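Local coordinates for protein Myo-inositol 2-dehydrogenase (Thermotoga maritima, PDB 3EZY) that catalyses the NAD(+)-dependent oxidation of myo-inositol to scyllo-inosose (2-keto-myo-inositol), at residues I16-L21 and A27-I32; D38-M43 and E50-D55; L160-V165 and F170-I175; A319-S322 and S328-L331. All blocks are in the same frame, centred on the assembly; numbering follows the deposited sequence. Where two conformers were deposited one is given.

The four contacts come in series along the chain. Interactions 1 and 2 both lie in the NAD-binding Rossmann domain, where each packs a helix against a strand of the same parallel sheet; their centres are about 13 Å apart and they meet where strands 27-33 and 51-53 run side by side. Interaction 3 falls in the C-terminal domain, its centre about 27 Å from that of interaction 1. Interaction 4, its centre about 18 Å from that of interaction 3, lies near the chain's end; the two touch through Phe170 and Leu171 on Ala319 and Lys320. Interactions 1 and 2 thus fasten helices to the dinucleotide-binding sheet, while 3 and 4 meet in the C-terminal part.

Interaction 1: residues I16-L21 and A27-I32; sequences IHAENL and AILYAI
Ala18 and Leu21 pack against Ala27 and Leu29 in a buried contact carried by apolar side chains, which lays the end of segment 16-21, on and just beyond helix 12-20, against strand 27-33. Some 236 Å² of surface is covered, and a five-residue connection between the two segments brings the chain back along the sheet. Leu29 is the central side chain. Its CG stands anti to the backbone N (chi1 -179°), which carries the two methyl groups out to the helix. There they divide the work: CD2 sits 3.9 Å from Ala18 CB and 3.6 Å from Ala18 O, while CD1 faces Leu21 CD1 at 4.1 Å. The two leucines cross at about a right angle, and at their bases Leu21 CB comes within 4.2 Å of Leu29 CB. The other branch of Leu21 turns to the start of the strand, where CD2 meets Ala27 CB at 3.9 Å. The small methyl of Ala18 is consistent with the close approach of the helix here. Beyond the pair, Leu21 also touches Ile5 and Leu29 touches Val7, both on strand 3-8, and Ala27 meets Ile293 of helix 277-298. Strand 3-8, helix 12-20 and strand 27-33 form the opening beta-alpha-beta unit of the Rossmann fold, in which Gly9, Gly11 and Gly14 are consistent with the GxGxxG dinucleotide-binding turn.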
loop_
_atom_site.group_PDB
_atom_site.type_symbol
_atom_site.label_atom_id
_atom_site.label_comp_id
_atom_site.label_asym_id
_atom_site.label_seq_id
_atom_site.Cartn_x
_atom_site.Cartn_y
_atom_site.Cartn_z
ATOM N N ILE A 16 14.838 25.302 -16.759
ATOM C CA ILE A 16 13.954 25.152 -15.620
ATOM C C ILE A 16 14.054 26.320 -14.648
ATOM O O ILE A 16 13.029 26.889 -14.239
ATOM C CB ILE A 16 14.193 23.797 -14.911
ATOM C CG1 ILE A 16 13.699 22.671 -15.828
ATOM C CG2 ILE A 16 13.465 23.749 -13.527
ATOM C CD1 ILE A 16 14.146 21.241 -15.395
ATOM N N HIS A 17 15.269 26.677 -14.237
ATOM C CA HIS A 17 15.433 27.804 -13.264
ATOM C C HIS A 17 14.864 29.123 -13.847
ATOM O O HIS A 17 14.128 29.868 -13.166
ATOM C CB HIS A 17 16.919 27.984 -12.898
ATOM C CG HIS A 17 17.468 26.898 -12.029
ATOM N ND1 HIS A 17 16.874 26.523 -10.840
ATOM C CD2 HIS A 17 18.597 26.147 -12.141
ATOM C CE1 HIS A 17 17.606 25.580 -10.266
ATOM N NE2 HIS A 17 18.659 25.339 -11.036
ATOM N N ALA A 18 15.198 29.399 -15.111
ATOM C CA ALA A 18 14.784 30.649 -15.775
ATOM C C ALA A 18 13.253 30.745 -15.838
ATOM O O ALA A 18 12.690 31.809 -15.605
ATOM C CB ALA A 18 15.346 30.709 -17.196
ATOM N N GLU A 19 12.598 29.631 -16.180
ATOM C CA GLU A 19 11.130 29.563 -16.216
ATOM C C GLU A 19 10.519 29.673 -14.823
ATOM O O GLU A 19 9.512 30.369 -14.660
ATOM C CB GLU A 19 10.655 28.316 -16.981
ATOM C CG GLU A 19 10.849 28.505 -18.523
ATOM C CD GLU A 19 10.718 27.224 -19.335
ATOM O OE1 GLU A 19 10.392 26.159 -18.749
ATOM O OE2 GLU A 19 10.969 27.285 -20.574
ATOM N N ASN A 20 11.141 29.052 -13.816
ATOM C CA ASN A 20 10.654 29.119 -12.424
ATOM C C ASN A 20 10.681 30.528 -11.846
ATOM O O ASN A 20 9.929 30.845 -10.932
ATOM C CB ASN A 20 11.431 28.166 -11.488
ATOM C CG ASN A 20 10.966 26.692 -11.610
ATOM O OD1 ASN A 20 9.946 26.412 -12.210
ATOM N ND2 ASN A 20 11.719 25.770 -11.029
ATOM N N LEU A 21 11.563 31.378 -12.350
ATOM C CA LEU A 21 11.633 32.736 -11.847
ATOM C C LEU A 21 10.314 33.520 -11.916
ATOM O O LEU A 21 10.092 34.390 -11.098
ATOM C CB LEU A 21 12.826 33.489 -12.417
ATOM C CG LEU A 21 14.087 33.064 -11.631
ATOM C CD1 LEU A 21 15.387 33.327 -12.387
ATOM C CD2 LEU A 21 14.141 33.686 -10.231
ATOM N N ALA A 27 11.800 38.106 -7.093
ATOM C CA ALA A 27 12.987 37.808 -7.865
ATOM C C ALA A 27 12.588 37.909 -9.342
ATOM O O ALA A 27 11.542 37.401 -9.729
ATOM C CB ALA A 27 13.496 36.420 -7.533
ATOM N N ILE A 28 13.363 38.590 -10.171
ATOM C CA ILE A 28 13.050 38.508 -11.596
ATOM C C ILE A 28 14.196 38.035 -12.445
ATOM O O ILE A 28 15.360 38.275 -12.142
ATOM C CB ILE A 28 12.507 39.812 -12.257
ATOM C CG1 ILE A 28 13.575 40.913 -12.314
ATOM C CG2 ILE A 28 11.162 40.271 -11.648
ATOM C CD1 ILE A 28 13.451 41.738 -13.560
ATOM N N LEU A 29 13.827 37.394 -13.535
ATOM C CA LEU A 29 14.780 37.009 -14.561
ATOM C C LEU A 29 15.142 38.250 -15.378
ATOM O O LEU A 29 14.352 38.695 -16.193
ATOM C CB LEU A 29 14.159 35.984 -15.494
ATOM C CG LEU A 29 15.075 35.470 -16.613
ATOM C CD1 LEU A 29 16.336 34.780 -16.053
ATOM C CD2 LEU A 29 14.282 34.503 -17.423
ATOM N N TYR A 30 16.342 38.783 -15.156
ATOM C CA TYR A 30 16.758 40.017 -15.809
ATOM C C TYR A 30 17.643 39.743 -17.007
ATOM O O TYR A 30 17.592 40.485 -17.993
ATOM C CB TYR A 30 17.487 40.936 -14.824
ATOM C CG TYR A 30 18.139 42.136 -15.469
ATOM C CD1 TYR A 30 17.407 43.276 -15.744
ATOM C CD2 TYR A 30 19.481 42.130 -15.804
ATOM C CE1 TYR A 30 17.986 44.376 -16.334
ATOM C CE2 TYR A 30 20.070 43.221 -16.397
ATOM C CZ TYR A 30 19.316 44.344 -16.653
ATOM O OH TYR A 30 19.901 45.456 -17.237
ATOM N N ALA A 31 18.498 38.731 -16.901
ATOM C CA ALA A 31 19.461 38.437 -17.972
ATOM C C ALA A 31 19.666 36.952 -18.167
ATOM O O ALA A 31 19.623 36.177 -17.221
ATOM C CB ALA A 31 20.820 39.110 -17.694
ATOM N N ILE A 32 19.923 36.568 -19.409
ATOM C CA ILE A 32 20.294 35.205 -19.705
ATOM C C ILE A 32 21.550 35.200 -20.558
ATOM O O ILE A 32 21.871 36.194 -21.238
ATOM C CB ILE A 32 19.148 34.438 -20.443
ATOM C CG1 ILE A 32 18.669 35.209 -21.709
ATOM C CG2 ILE A 32 18.026 34.109 -19.478
ATOM C CD1 ILE A 32 17.706 34.416 -22.576
#

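Interaction 2: residues D38-M43 and E50-D55; sequences DRLREM and EKAYKD
Leu40 approaches the flat peptide joining Tyr53 to Lys54 face-on: its CD2 methyl stands above the plane, almost directly over Tyr53 C at 3.7 Å, and is also 3.8 Å from Lys54 N. A second flat group lies within the helix, where the Arg39 guanidinium has Met43 CG, in one of its two conformers, over the centre of one face; NE and NH2 of that arginine are hydrogen-bonded to Leu10 O and Thr15 OG1. Leu40 CG and CD1 meet Ala52, whose CB lies 3.7 Å from Leu40 CG and 3.8 Å from Leu40 CD1. With CG anti to the backbone N (chi1 -166°), the leucine reaches from the helix to the strand, one branch resting on the alanine and the other on the peptide. This is the second crossover of the Rossmann fold, the beta-alpha-beta unit made by strand 27-33, helix 37-47 and strand 51-53, and Leu40 touches Ile32 of the first of these strands as well. Were this leucine an alanine, a gap would probably open between helix and strand, leaving Ala52 CB and the Tyr53 peptide without this apolar cover. Near the surface Lys54 CG adds a fringe contact, 4.1 Å from Leu40 CD2, before its chain leads away. Tyr53 sets out from the backbone away from the helix, and its OH is hydrogen-bonded to Asp62 OD2.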
loop_
_atom_site.group_PDB
_atom_site.type_symbol
_atom_site.label_atom_id
_atom_site.label_comp_id
_atom_site.label_asym_id
_atom_site.label_seq_id
_atom_site.Cartn_x
_atom_site.Cartn_y
_atom_site.Cartn_z
ATOM N N ASP A 38 21.017 30.997 -31.334
ATOM C CA ASP A 38 19.573 30.851 -31.578
ATOM C C ASP A 38 18.809 30.458 -30.318
ATOM O O ASP A 38 17.699 30.946 -30.091
ATOM C CB ASP A 38 19.294 29.882 -32.719
ATOM C CG ASP A 38 19.930 30.338 -34.014
ATOM O OD1 ASP A 38 19.322 31.203 -34.719
ATOM O OD2 ASP A 38 21.055 29.839 -34.303
ATOM N N ARG A 39 19.423 29.602 -29.506
ATOM C CA ARG A 39 18.930 29.284 -28.164
ATOM C C ARG A 39 18.709 30.568 -27.349
ATOM O O ARG A 39 17.605 30.831 -26.860
ATOM C CB ARG A 39 19.934 28.360 -27.470
ATOM C CG ARG A 39 19.463 27.778 -26.096
ATOM C CD ARG A 39 18.244 26.878 -26.243
ATOM N NE ARG A 39 17.731 26.441 -24.947
ATOM C CZ ARG A 39 16.476 26.056 -24.726
ATOM N NH1 ARG A 39 15.596 26.047 -25.735
ATOM N NH2 ARG A 39 16.087 25.679 -23.493
ATOM N N LEU A 40 19.763 31.374 -27.224
ATOM C CA LEU A 40 19.679 32.680 -26.579
ATOM C C LEU A 40 18.532 33.572 -27.133
ATOM O O LEU A 40 17.708 34.076 -26.374
ATOM C CB LEU A 40 21.009 33.386 -26.779
ATOM C CG LEU A 40 21.255 34.625 -25.918
ATOM C CD1 LEU A 40 21.078 34.213 -24.443
ATOM C CD2 LEU A 40 22.665 35.130 -26.198
ATOM N N ARG A 41 18.495 33.770 -28.463
ATOM C CA ARG A 41 17.437 34.531 -29.133
ATOM C C ARG A 41 16.059 34.008 -28.782
ATOM O O ARG A 41 15.136 34.770 -28.432
ATOM C CB ARG A 41 17.481 34.296 -30.652
ATOM C CG ARG A 41 18.424 35.070 -31.463
ATOM C CD ARG A 41 18.143 34.685 -32.923
ATOM N NE ARG A 41 17.304 35.658 -33.603
ATOM C CZ ARG A 41 17.322 35.866 -34.926
ATOM N NH1 ARG A 41 18.130 35.162 -35.694
ATOM N NH2 ARG A 41 16.554 36.793 -35.487
ATOM N N GLU A 42 15.892 32.702 -28.961
ATOM C CA GLU A 42 14.579 32.119 -28.739
ATOM C C GLU A 42 14.114 32.255 -27.301
ATOM O O GLU A 42 12.959 32.579 -27.053
ATOM C CB GLU A 42 14.531 30.679 -29.242
ATOM C CG GLU A 42 14.313 30.690 -30.760
ATOM C CD GLU A 42 14.739 29.403 -31.450
ATOM O OE1 GLU A 42 15.030 28.401 -30.744
ATOM O OE2 GLU A 42 14.769 29.395 -32.703
ATOM N N MET A 43 15.003 32.029 -26.350
ATOM C CA MET A 43 14.608 32.092 -24.940
ATOM C C MET A 43 14.387 33.542 -24.509
ATOM O O MET A 43 13.524 33.827 -23.674
ATOM C CB MET A 43 15.614 31.391 -24.020
ATOM C CG MET A 43 15.373 29.849 -23.796
ATOM S SD MET A 43 13.648 29.387 -23.390
ATOM C CE MET A 43 13.140 28.745 -24.963
ATOM N N GLU A 50 14.968 40.993 -20.308
ATOM C CA GLU A 50 15.621 42.262 -20.663
ATOM C C GLU A 50 16.935 42.164 -21.441
ATOM O O GLU A 50 17.103 42.848 -22.454
ATOM C CB GLU A 50 15.881 43.087 -19.412
ATOM C CG GLU A 50 14.889 44.190 -19.251
ATOM C CD GLU A 50 13.918 43.959 -18.125
ATOM O OE1 GLU A 50 13.025 44.807 -17.979
ATOM O OE2 GLU A 50 14.045 42.959 -17.385
ATOM N N LYS A 51 17.876 41.362 -20.936
ATOM C CA LYS A 51 19.210 41.283 -21.516
ATOM C C LYS A 51 19.584 39.838 -21.871
ATOM O O LYS A 51 19.354 38.902 -21.096
ATOM C CB LYS A 51 20.235 41.820 -20.513
ATOM C CG LYS A 51 20.033 43.284 -20.164
ATOM C CD LYS A 51 20.281 44.198 -21.391
ATOM C CE LYS A 51 21.471 43.710 -22.224
ATOM N NZ LYS A 51 21.831 44.621 -23.355
ATOM N N ALA A 52 20.190 39.651 -23.026
ATOM C CA ALA A 52 20.684 38.340 -23.372
ATOM C C ALA A 52 22.125 38.534 -23.764
ATOM O O ALA A 52 22.418 39.366 -24.606
ATOM C CB ALA A 52 19.870 37.762 -24.538
ATOM N N TYR A 53 23.031 37.772 -23.170
ATOM C CA TYR A 53 24.458 37.944 -23.421
ATOM C C TYR A 53 25.112 36.686 -23.961
ATOM O O TYR A 53 25.004 35.617 -23.350
ATOM C CB TYR A 53 25.169 38.307 -22.106
ATOM C CG TYR A 53 24.797 39.643 -21.520
ATOM C CD1 TYR A 53 25.268 40.838 -22.097
ATOM C CD2 TYR A 53 24.043 39.729 -20.369
ATOM C CE1 TYR A 53 24.958 42.076 -21.546
ATOM C CE2 TYR A 53 23.716 40.959 -19.812
ATOM C CZ TYR A 53 24.183 42.133 -20.411
ATOM O OH TYR A 53 23.882 43.367 -19.863
ATOM N N LYS A 54 25.840 36.814 -25.066
ATOM C CA LYS A 54 26.648 35.709 -25.583
ATOM C C LYS A 54 27.816 35.394 -24.667
ATOM O O LYS A 54 28.162 34.236 -24.450
ATOM C CB LYS A 54 27.200 36.027 -26.981
ATOM C CG LYS A 54 26.196 35.880 -28.078
ATOM C CD LYS A 54 26.839 36.197 -29.445
ATOM C CE LYS A 54 28.279 35.640 -29.507
ATOM N NZ LYS A 54 28.609 35.172 -30.906
ATOM N N ASP A 55 28.409 36.428 -24.102
ATOM C CA ASP A 55 29.556 36.248 -23.211
ATOM C C ASP A 55 29.085 36.314 -21.762
ATOM O O ASP A 55 28.566 37.324 -21.348
ATOM C CB ASP A 55 30.533 37.383 -23.485
ATOM C CG ASP A 55 31.737 37.362 -22.560
ATOM O OD1 ASP A 55 31.821 36.467 -21.670
ATOM O OD2 ASP A 55 32.601 38.257 -22.735
#

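Interaction 3: residues L160-V165 and F170-I175; sequences LDYIRV and FLDMTI
Tyr162 and Asp172 reach for each other from opposite directions, and their ends meet at the rim of the phenol ring. The Tyr162 hydroxyl donates a hydrogen bond to Asp172 OD1; at 2.4 Å from OH to OD1 it is very short, and its exact length is best treated with caution. Asp172 OD2 lies in the plane of the ring, at its edge, 3.4 Å from Tyr162 CE2. The carboxylate is nevertheless turned, its plane 59° from that of the ring. Both side chains extend with CG anti to the backbone N, 171° for the tyrosine and -175° for the aspartate, and they meet between helices 160-164 and 169-172 of the GFO/IDH/MocA C-terminal domain. Asp172 is also gripped by two salt bridges, OD1 to Lys95 NZ and OD2 to Arg231 NH2. Lys95, just after strand 90-94 of the Rossmann domain, belongs to the Glu-Lys-Pro signature of this family, and the aspartate therefore probably lies at the active-site cleft between the domains. A leucine in place of Asp172 would probably leave the Tyr162 hydroxyl without its acceptor and deprive Lys95 and Arg231 of this salt-bridge partner. On helix 160-164 itself, Asp161 OD1 lies at the guanidinium edge of Arg164, a long salt bridge of 3.7 Å to NH1.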
loop_
_atom_site.group_PDB
_atom_site.type_symbol
_atom_site.label_atom_id
_atom_site.label_comp_id
_atom_site.label_asym_id
_atom_site.label_seq_id
_atom_site.Cartn_x
_atom_site.Cartn_y
_atom_site.Cartn_z
ATOM N N LEU A 160 27.035 8.699 -24.291
ATOM C CA LEU A 160 28.442 8.368 -24.166
ATOM C C LEU A 160 29.378 9.561 -24.073
ATOM O O LEU A 160 30.250 9.591 -23.218
ATOM C CB LEU A 160 28.859 7.511 -25.345
ATOM C CG LEU A 160 29.097 6.024 -25.132
ATOM C CD1 LEU A 160 28.291 5.477 -23.942
ATOM C CD2 LEU A 160 28.750 5.313 -26.439
ATOM N N ASP A 161 29.240 10.511 -24.986
ATOM C CA ASP A 161 30.090 11.710 -25.005
ATOM C C ASP A 161 30.183 12.295 -23.608
ATOM O O ASP A 161 31.233 12.711 -23.141
ATOM C CB ASP A 161 29.424 12.784 -25.868
ATOM C CG ASP A 161 29.534 12.504 -27.339
ATOM O OD1 ASP A 161 30.061 11.411 -27.704
ATOM O OD2 ASP A 161 29.094 13.390 -28.125
ATOM N N TYR A 162 29.026 12.403 -22.982
ATOM C CA TYR A 162 28.938 13.022 -21.688
ATOM C C TYR A 162 29.603 12.103 -20.651
ATOM O O TYR A 162 30.335 12.558 -19.766
ATOM C CB TYR A 162 27.454 13.334 -21.361
ATOM C CG TYR A 162 27.254 13.789 -19.932
ATOM C CD1 TYR A 162 27.341 15.128 -19.611
ATOM C CD2 TYR A 162 27.049 12.870 -18.902
ATOM C CE1 TYR A 162 27.190 15.556 -18.306
ATOM C CE2 TYR A 162 26.882 13.297 -17.564
ATOM C CZ TYR A 162 26.961 14.632 -17.292
ATOM O OH TYR A 162 26.823 15.112 -16.017
ATOM N N ILE A 163 29.376 10.802 -20.775
ATOM C CA ILE A 163 29.902 9.861 -19.792
ATOM C C ILE A 163 31.432 9.960 -19.716
ATOM O O ILE A 163 32.011 10.002 -18.623
ATOM C CB ILE A 163 29.421 8.418 -20.046
ATOM C CG1 ILE A 163 27.912 8.316 -19.747
ATOM C CG2 ILE A 163 30.190 7.403 -19.183
ATOM C CD1 ILE A 163 27.390 6.857 -19.705
ATOM N N ARG A 164 32.075 10.047 -20.881
ATOM C CA ARG A 164 33.526 10.209 -20.932
ATOM C C ARG A 164 34.069 11.400 -20.177
ATOM O O ARG A 164 35.191 11.352 -19.719
ATOM C CB ARG A 164 33.986 10.323 -22.384
ATOM C CG ARG A 164 33.551 9.159 -23.189
ATOM C CD ARG A 164 34.221 9.160 -24.528
ATOM N NE ARG A 164 33.929 7.892 -25.161
ATOM C CZ ARG A 164 32.946 7.709 -26.025
ATOM N NH1 ARG A 164 32.177 8.732 -26.386
ATOM N NH2 ARG A 164 32.756 6.511 -26.546
ATOM N N VAL A 165 33.314 12.484 -20.062
ATOM C CA VAL A 165 33.847 13.644 -19.366
ATOM C C VAL A 165 33.242 13.857 -17.965
ATOM O O VAL A 165 33.448 14.886 -17.326
ATOM C CB VAL A 165 33.777 14.906 -20.242
ATOM C CG1 VAL A 165 34.685 14.732 -21.490
ATOM C CG2 VAL A 165 32.357 15.178 -20.689
ATOM N N PHE A 170 30.621 7.692 -9.756
ATOM C CA PHE A 170 30.684 8.199 -8.376
ATOM C C PHE A 170 30.727 9.715 -8.276
ATOM O O PHE A 170 30.364 10.287 -7.230
ATOM C CB PHE A 170 31.863 7.579 -7.615
ATOM C CG PHE A 170 31.828 6.075 -7.592
ATOM C CD1 PHE A 170 30.777 5.401 -6.956
ATOM C CD2 PHE A 170 32.803 5.322 -8.238
ATOM C CE1 PHE A 170 30.714 4.003 -6.948
ATOM C CE2 PHE A 170 32.742 3.924 -8.230
ATOM C CZ PHE A 170 31.673 3.265 -7.596
ATOM N N LEU A 171 31.173 10.382 -9.349
ATOM C CA LEU A 171 31.309 11.840 -9.340
ATOM C C LEU A 171 30.115 12.507 -10.006
ATOM O O LEU A 171 29.775 13.648 -9.692
ATOM C CB LEU A 171 32.621 12.291 -10.015
ATOM C CG LEU A 171 33.929 12.294 -9.182
ATOM C CD1 LEU A 171 34.126 11.033 -8.469
ATOM C CD2 LEU A 171 35.164 12.581 -10.020
ATOM N N ASP A 172 29.450 11.763 -10.872
ATOM C CA ASP A 172 28.333 12.293 -11.650
ATOM C C ASP A 172 26.929 11.898 -11.131
ATOM O O ASP A 172 25.965 12.651 -11.308
ATOM C CB ASP A 172 28.474 11.855 -13.135
ATOM C CG ASP A 172 27.403 12.466 -14.017
ATOM O OD1 ASP A 172 27.378 13.714 -14.123
ATOM O OD2 ASP A 172 26.604 11.699 -14.623
ATOM N N MET A 173 26.819 10.729 -10.497
ATOM C CA MET A 173 25.520 10.209 -10.083
ATOM C C MET A 173 25.474 10.089 -8.550
ATOM O O MET A 173 24.618 10.701 -7.872
ATOM C CB MET A 173 25.263 8.864 -10.817
ATOM C CG MET A 173 23.905 8.169 -10.565
ATOM S SD MET A 173 23.532 6.665 -11.511
ATOM C CE MET A 173 21.749 6.748 -11.275
ATOM N N THR A 174 26.429 9.355 -7.996
ATOM C CA THR A 174 26.452 9.096 -6.564
ATOM C C THR A 174 26.648 10.364 -5.799
ATOM O O THR A 174 26.249 10.479 -4.652
ATOM C CB THR A 174 27.551 8.114 -6.172
ATOM O OG1 THR A 174 27.634 7.092 -7.161
ATOM C CG2 THR A 174 27.241 7.495 -4.803
ATOM N N ILE A 175 27.227 11.353 -6.442
ATOM C CA ILE A 175 27.394 12.630 -5.787
ATOM C C ILE A 175 26.122 13.085 -5.007
ATOM O O ILE A 175 26.211 13.596 -3.884
ATOM C CB ILE A 175 27.852 13.690 -6.803
ATOM C CG1 ILE A 175 28.036 15.043 -6.137
ATOM C CG2 ILE A 175 26.832 13.855 -7.963
ATOM C CD1 ILE A 175 28.462 16.106 -7.200
#

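Interaction 4: residues A319-S322 and S328-L331; sequences AKKS and SVKL
Val329 is pressed against Lys321 and Ser322 where helix 306-325 turns back into strand 329-330, a short strand, outermost in this chain's mixed sheet, in the C-terminal part of the fold. The turn after the helix leads the chain into the sheet, and the helix packs against the strand that follows it. The tight part lies at Ser322. There Val329 CG2 nestles against the helix backbone, 3.5 Å from Ser322 N and 3.6 Å from Ser322 CA, and it reaches the side chain as well, at 3.8 Å from Ser322 CB. The torsion of the valine (chi1 170°) puts CG1 anti to its own backbone N and CG2 beside it; CG2 meets the serine and also shares Lys321 with CG1. That second meeting is looser and lies on the more exposed flank: the aliphatic stem of Lys321 passes across Val329 at about a right angle, touching it with methylenes alone. Its terminal NZ has Glu325 OE2 as a long, weak ionic partner. On the inner side, Ser322 OG is hydrogen-bonded to Arg327 O and to Ala194 N, tying the helix both to the turn and to strand 189-197. Just before the valine, Ser328 makes backbone hydrogen bonds to the second subunit and packs on Phe193 of that subunit. Lys321 CD faces both valine methyls, 3.8 Å from Val329 CG1 and 4.0 Å from Val329 CG2.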
loop_
_atom_site.group_PDB
_atom_site.type_symbol
_atom_site.label_atom_id
_atom_site.label_comp_id
_atom_site.label_asym_id
_atom_site.label_seq_id
_atom_site.Cartn_x
_atom_site.Cartn_y
_atom_site.Cartn_z
ATOM N N ALA A 319 35.445 6.799 -3.099
ATOM C CA ALA A 319 34.795 5.671 -3.778
ATOM C C ALA A 319 35.513 5.230 -5.051
ATOM O O ALA A 319 35.613 4.018 -5.324
ATOM C CB ALA A 319 33.287 5.981 -4.101
ATOM N N LYS A 320 36.003 6.188 -5.841
ATOM C CA LYS A 320 36.721 5.820 -7.063
ATOM C C LYS A 320 37.979 5.051 -6.692
ATOM O O LYS A 320 38.283 4.018 -7.298
ATOM C CB LYS A 320 37.130 7.043 -7.901
ATOM C CG LYS A 320 36.031 7.668 -8.712
ATOM C CD LYS A 320 36.530 8.991 -9.395
ATOM C CE LYS A 320 37.352 8.642 -10.640
ATOM N NZ LYS A 320 37.138 9.630 -11.759
ATOM N N LYS A 321 38.688 5.533 -5.684
ATOM C CA LYS A 321 39.887 4.807 -5.177
ATOM C C LYS A 321 39.541 3.421 -4.573
ATOM O O LYS A 321 40.174 2.429 -4.883
ATOM C CB LYS A 321 40.633 5.663 -4.170
ATOM C CG LYS A 321 42.021 5.121 -3.660
ATOM C CD LYS A 321 42.393 5.995 -2.426
ATOM C CE LYS A 321 43.856 5.980 -2.056
ATOM N NZ LYS A 321 44.670 5.738 -3.277
ATOM N N SER A 322 38.491 3.341 -3.769
ATOM C CA SER A 322 38.012 2.046 -3.259
ATOM C C SER A 322 37.692 1.051 -4.370
ATOM O O SER A 322 38.012 -0.136 -4.301
ATOM C CB SER A 322 36.782 2.244 -2.387
ATOM O OG SER A 322 36.198 0.980 -2.089
ATOM N N SER A 328 38.388 -0.714 1.653
ATOM C CA SER A 328 37.799 0.421 2.289
ATOM C C SER A 328 38.778 1.607 2.292
ATOM O O SER A 328 39.974 1.437 2.573
ATOM C CB SER A 328 37.467 0.000 3.721
ATOM O OG SER A 328 36.750 1.020 4.348
ATOM N N VAL A 329 38.283 2.811 1.977
ATOM C CA VAL A 329 39.141 3.992 1.870
ATOM C C VAL A 329 38.660 5.066 2.847
ATOM O O VAL A 329 37.492 5.446 2.824
ATOM C CB VAL A 329 39.159 4.543 0.409
ATOM C CG1 VAL A 329 39.836 5.880 0.335
ATOM C CG2 VAL A 329 39.865 3.536 -0.536
ATOM N N LYS A 330 39.560 5.530 3.711
ATOM C CA LYS A 330 39.312 6.640 4.629
ATOM C C LYS A 330 39.337 7.994 3.944
ATOM O O LYS A 330 40.177 8.257 3.088
ATOM C CB LYS A 330 40.356 6.632 5.734
ATOM C CG LYS A 330 40.273 5.397 6.600
ATOM C CD LYS A 330 41.230 5.539 7.765
ATOM C CE LYS A 330 41.303 4.238 8.549
ATOM N NZ LYS A 330 40.054 4.039 9.334
ATOM N N LEU A 331 38.405 8.864 4.301
ATOM C CA LEU A 331 38.381 10.206 3.704
ATOM C C LEU A 331 39.735 10.926 3.796
ATOM O O LEU A 331 40.134 11.613 2.862
ATOM C CB LEU A 331 37.264 11.071 4.276
ATOM C CG LEU A 331 36.137 11.275 3.264
ATOM C CD1 LEU A 331 35.454 9.936 3.069
ATOM C CD2 LEU A 331 35.181 12.336 3.752
#